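Local atomic coordinates of histone-lysine N-methyltransferase, H3 lysine-9 specific SUVH4 (Arabidopsis thaliana, PDB entry 4QEO), a protein that methylates histone H3 on a tail lysine, a mark of transcriptional repression, and binds methylated DNA, linking DNA methylation to histone methylation. Residues F80-H83 against I88-M91; I50-K55 against D59-D64. One frame throughout, in Å; residues are numbered along the deposited sequence.

Contact 1 (F80-H83 against I88-M91); sequences FHNH and IDYM. With nucleotides of chain C.
Asp89 reaches from strand 88-91 into the loop 80-83 and meets His81, Asn82 and His83 in turn. Its carboxylate oxygen OD2 accepts two hydrogen bonds from Asn82. The backbone N of Asn82 lies 2.9 Å from Asp89 OD2 and comes from above the carboxylate plane. Asn82 ND2 donates to Asp89 OD2 at 3.1 Å, and OD2 receives it on its syn lone pair. Asn82 CG stands beside its own backbone N (chi1 -66°), which lets both donors of one residue grip the same oxygen. Asp89 CG is anti to the backbone N (chi1 -153°), which carries the carboxylate on to Asn82, while Asp89 CB stays over one face of the His81 ring, 3.6 Å from its centroid, in a CH-pi contact. His81 ND1 is hydrogen-bonded to Ser109 OG and NE2 to Asn86 O. The His83 ring and the carboxylate have planes 75° apart. His83 ND1 and Asp89 OD1, 3.2 Å apart, are not hydrogen-bonded, because the angle is poor. His83 NE2 turns to the DNA and donates to OP1 of DA11 of chain C at 3.1 Å, with the phosphate oxygen in the ring plane. Replacing Asp89 by an alanine would probably leave Asn82 N and ND2 without their shared acceptor and the Asn82 amide freer to turn. The contact lies in the SRA domain, which binds methylated DNA. Strand 88-91 pairs antiparallel with strand 106-112, and Ile88 packs on helix 151-161. The loop follows helix 72-78, whose Arg72 and Met75 touch His81.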
# COMPACT_ATOMS: atom_id res chain seq x y z
N PHE A 80 15.20 3.12 -7.33
CA PHE A 80 15.23 1.83 -8.03
C PHE A 80 15.37 2.00 -9.56
O PHE A 80 16.10 1.25 -10.23
CB PHE A 80 13.93 1.06 -7.70
CG PHE A 80 13.78 -0.28 -8.38
CD1 PHE A 80 13.19 -0.37 -9.64
CD2 PHE A 80 14.21 -1.45 -7.76
CE1 PHE A 80 13.05 -1.62 -10.27
CE2 PHE A 80 14.07 -2.70 -8.37
CZ PHE A 80 13.49 -2.78 -9.63
N HIS A 81 14.65 2.97 -10.10
CA HIS A 81 14.74 3.32 -11.52
C HIS A 81 14.51 4.83 -11.61
O HIS A 81 13.44 5.33 -11.27
CB HIS A 81 13.71 2.54 -12.34
CG HIS A 81 13.94 2.57 -13.82
ND1 HIS A 81 14.57 1.54 -14.50
CD2 HIS A 81 13.61 3.49 -14.76
CE1 HIS A 81 14.62 1.83 -15.79
NE2 HIS A 81 14.05 3.01 -15.97
N ASN A 82 15.53 5.55 -12.06
CA ASN A 82 15.61 7.00 -11.85
C ASN A 82 15.06 7.92 -12.93
O ASN A 82 15.18 9.13 -12.84
CB ASN A 82 17.04 7.39 -11.49
CG ASN A 82 17.47 6.81 -10.15
OD1 ASN A 82 17.16 7.37 -9.09
ND2 ASN A 82 18.15 5.66 -10.20
N HIS A 83 14.45 7.34 -13.95
CA HIS A 83 13.74 8.12 -14.96
C HIS A 83 12.29 7.72 -14.87
O HIS A 83 12.00 6.54 -14.63
CB HIS A 83 14.24 7.79 -16.36
CG HIS A 83 15.68 8.10 -16.58
ND1 HIS A 83 16.59 7.16 -17.02
CD2 HIS A 83 16.37 9.26 -16.46
CE1 HIS A 83 17.78 7.72 -17.14
NE2 HIS A 83 17.67 9.00 -16.80
N ILE A 88 15.38 2.36 -19.97
CA ILE A 88 16.69 1.92 -19.55
C ILE A 88 17.36 2.92 -18.62
O ILE A 88 17.61 4.07 -19.01
CB ILE A 88 17.63 1.69 -20.76
CG1 ILE A 88 17.00 0.70 -21.76
CG2 ILE A 88 18.99 1.17 -20.26
CD1 ILE A 88 17.74 0.60 -23.11
N ASP A 89 17.68 2.47 -17.41
CA ASP A 89 18.41 3.27 -16.45
C ASP A 89 19.86 2.77 -16.37
O ASP A 89 20.11 1.56 -16.24
CB ASP A 89 17.74 3.16 -15.07
CG ASP A 89 17.98 4.39 -14.22
OD1 ASP A 89 18.20 5.47 -14.82
OD2 ASP A 89 17.94 4.28 -12.98
N TYR A 90 20.82 3.69 -16.48
CA TYR A 90 22.22 3.28 -16.51
C TYR A 90 23.17 4.24 -15.81
O TYR A 90 22.86 5.41 -15.61
CB TYR A 90 22.69 3.06 -17.95
CG TYR A 90 22.66 4.29 -18.86
CD1 TYR A 90 23.77 5.10 -18.98
CD2 TYR A 90 21.52 4.61 -19.60
CE1 TYR A 90 23.78 6.19 -19.81
CE2 TYR A 90 21.51 5.72 -20.45
CZ TYR A 90 22.65 6.50 -20.55
OH TYR A 90 22.69 7.59 -21.37
N MET A 91 24.31 3.71 -15.40
CA MET A 91 25.39 4.52 -14.85
C MET A 91 26.05 5.21 -16.01
O MET A 91 26.52 4.54 -16.94
CB MET A 91 26.43 3.63 -14.15
CG MET A 91 25.95 2.98 -12.86
SD MET A 91 27.23 1.85 -12.28
CE MET A 91 26.58 1.54 -10.65
P DA C 11 21.82 10.40 -16.07
OP1 DA C 11 20.43 10.38 -16.39
OP2 DA C 11 22.36 9.52 -15.06
O5' DA C 11 22.62 10.36 -17.43
C5' DA C 11 21.94 10.24 -18.67
C4' DA C 11 22.75 10.85 -19.79
O4' DA C 11 22.40 12.23 -19.92
C3' DA C 11 24.26 10.80 -19.59
O3' DA C 11 24.86 10.47 -20.84
C2' DA C 11 24.61 12.22 -19.19
C1' DA C 11 23.57 13.02 -19.94
N9 DA C 11 23.23 14.31 -19.35
C8 DA C 11 23.53 14.78 -18.10
N7 DA C 11 23.07 15.98 -17.86
C5 DA C 11 22.42 16.33 -19.03
C6 DA C 11 21.73 17.48 -19.42
N6 DA C 11 21.57 18.55 -18.63
N1 DA C 11 21.22 17.52 -20.66
C2 DA C 11 21.38 16.46 -21.45
N3 DA C 11 22.02 15.32 -21.20
C4 DA C 11 22.51 15.31 -19.96

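Contact 2 (I50-K55 against D59-D64); sequences ILYPRK and DLPGID
Tyr52 and Leu60 have the closest CA atoms, 8.2 Å apart, and the segment 59-64 bends through a type II beta turn from Leu60 to Ile63, closed by Ile63 N to Leu60 O. The Tyr52 side chain spans the gap, to the Leu60 and Pro61 side chains and to a backbone carbonyl. Tyr52 CG lies beside the backbone N (chi1 -65°), and the ring extends to the turn. Its OH donates to Pro61 O at 2.5 Å, with the donor tilted 22° from the carbonyl plane. Leu60 lies over one face of the ring: its CG is 4.2 Å from the Tyr52 centroid, a CH-pi contact. The methyl CD2 of Leu60 comes nearer, 3.4 Å from Tyr52 CD2. On the opposite face sits Leu51 CG. Pro61 packs at the hydroxyl end, its CB 3.4 Å from Tyr52 OH. Gly62 follows with a positive phi of 90°, the usual glycine place in a type II turn. The contact is mostly apolar, completed by one hydrogen bond. The two leucines, one on each face, probably limit how the ring can tilt. The hydroxyl engages the carbonyl in the middle of the turn, consistent with a turn held to the loop after helix 36-46.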
# COMPACT_ATOMS: atom_id res chain seq x y z
N ILE A 50 15.36 10.58 -1.48
CA ILE A 50 15.52 9.40 -2.34
C ILE A 50 16.36 8.36 -1.60
O ILE A 50 17.53 8.60 -1.31
CB ILE A 50 16.18 9.72 -3.69
CG1 ILE A 50 15.51 10.92 -4.36
CG2 ILE A 50 16.15 8.50 -4.64
CD1 ILE A 50 14.03 10.72 -4.64
N LEU A 51 15.77 7.21 -1.30
CA LEU A 51 16.43 6.18 -0.48
C LEU A 51 17.79 5.71 -1.04
O LEU A 51 18.76 5.55 -0.28
CB LEU A 51 15.51 4.97 -0.29
CG LEU A 51 16.08 3.87 0.60
CD1 LEU A 51 16.38 4.45 2.00
CD2 LEU A 51 15.13 2.70 0.67
N TYR A 52 17.85 5.46 -2.34
CA TYR A 52 19.11 5.05 -2.96
C TYR A 52 19.43 6.06 -4.04
O TYR A 52 19.09 5.84 -5.20
CB TYR A 52 18.98 3.65 -3.58
CG TYR A 52 18.74 2.58 -2.55
CD1 TYR A 52 19.75 2.20 -1.67
CD2 TYR A 52 17.49 1.97 -2.41
CE1 TYR A 52 19.54 1.23 -0.71
CE2 TYR A 52 17.27 1.00 -1.46
CZ TYR A 52 18.30 0.64 -0.60
OH TYR A 52 18.09 -0.33 0.35
N PRO A 53 20.09 7.16 -3.65
CA PRO A 53 20.33 8.32 -4.53
C PRO A 53 21.44 8.09 -5.55
O PRO A 53 21.59 8.90 -6.48
CB PRO A 53 20.76 9.41 -3.55
CG PRO A 53 21.45 8.67 -2.46
CD PRO A 53 20.70 7.35 -2.32
N ARG A 54 22.20 7.01 -5.40
CA ARG A 54 23.22 6.64 -6.39
C ARG A 54 22.86 5.29 -7.01
O ARG A 54 22.19 4.46 -6.38
CB ARG A 54 24.61 6.54 -5.75
CG ARG A 54 25.13 7.84 -5.11
CD ARG A 54 25.60 8.84 -6.17
NE ARG A 54 26.80 8.38 -6.87
CZ ARG A 54 27.25 8.91 -8.00
NH1 ARG A 54 26.59 9.91 -8.56
NH2 ARG A 54 28.35 8.44 -8.58
N LYS A 55 23.32 5.08 -8.23
CA LYS A 55 23.01 3.84 -8.93
C LYS A 55 23.68 2.62 -8.31
O LYS A 55 24.75 2.72 -7.71
CB LYS A 55 23.28 3.98 -10.42
CG LYS A 55 22.31 4.98 -11.00
CD LYS A 55 22.30 4.99 -12.47
CE LYS A 55 21.07 5.69 -12.96
NZ LYS A 55 21.08 7.09 -12.54
N ASP A 59 20.78 -6.29 -6.69
CA ASP A 59 19.57 -6.09 -5.90
C ASP A 59 19.72 -4.90 -4.97
O ASP A 59 20.83 -4.62 -4.52
CB ASP A 59 19.25 -7.34 -5.08
CG ASP A 59 18.49 -8.38 -5.88
OD1 ASP A 59 17.46 -8.01 -6.48
OD2 ASP A 59 18.91 -9.55 -5.91
N LEU A 60 18.62 -4.20 -4.71
CA LEU A 60 18.61 -3.15 -3.68
C LEU A 60 18.07 -3.76 -2.39
O LEU A 60 17.05 -4.44 -2.40
CB LEU A 60 17.75 -1.94 -4.12
CG LEU A 60 18.36 -0.84 -5.01
CD1 LEU A 60 19.01 -1.40 -6.27
CD2 LEU A 60 17.33 0.24 -5.39
N PRO A 61 18.77 -3.53 -1.27
CA PRO A 61 18.32 -4.06 0.02
C PRO A 61 16.91 -3.57 0.31
O PRO A 61 16.60 -2.37 0.16
CB PRO A 61 19.33 -3.47 1.01
CG PRO A 61 20.60 -3.31 0.18
CD PRO A 61 20.09 -2.87 -1.18
N GLY A 62 16.04 -4.50 0.68
CA GLY A 62 14.68 -4.16 1.06
C GLY A 62 13.73 -4.17 -0.12
O GLY A 62 12.53 -4.01 0.06
N ILE A 63 14.25 -4.37 -1.33
CA ILE A 63 13.39 -4.55 -2.50
C ILE A 63 13.58 -5.95 -3.03
O ILE A 63 14.54 -6.25 -3.76
CB ILE A 63 13.67 -3.51 -3.60
CG1 ILE A 63 13.46 -2.10 -3.03
CG2 ILE A 63 12.77 -3.76 -4.82
CD1 ILE A 63 13.75 -0.98 -4.00
N ASP A 64 12.66 -6.83 -2.63
CA ASP A 64 12.78 -8.25 -2.94
C ASP A 64 12.26 -8.49 -4.33
O ASP A 64 11.43 -7.74 -4.85
CB ASP A 64 11.94 -9.10 -1.98
CG ASP A 64 12.34 -8.93 -0.52
OD1 ASP A 64 13.54 -8.71 -0.22
OD2 ASP A 64 11.44 -9.05 0.33

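Overall arrangement
From the N terminus, the chain leaves helix 36-46 and runs into contact 2, where 50-55 meets 59-64 and closes a short loop with three residues between. Strand 68-69 and helix 72-78 follow. Contact 1 then closes a second short loop, with four residues between 80-83 and 88-91. The two are in series and neither nests nor crosses. Their centres are 11 Å apart and they touch. Lys55 of contact 2 packs its CE against Asp89 and Tyr90 of contact 1, while Leu60 packs on Phe80. The loop after helix 36-46 is thus joined to the edge of the SRA sheet at strand 88-91.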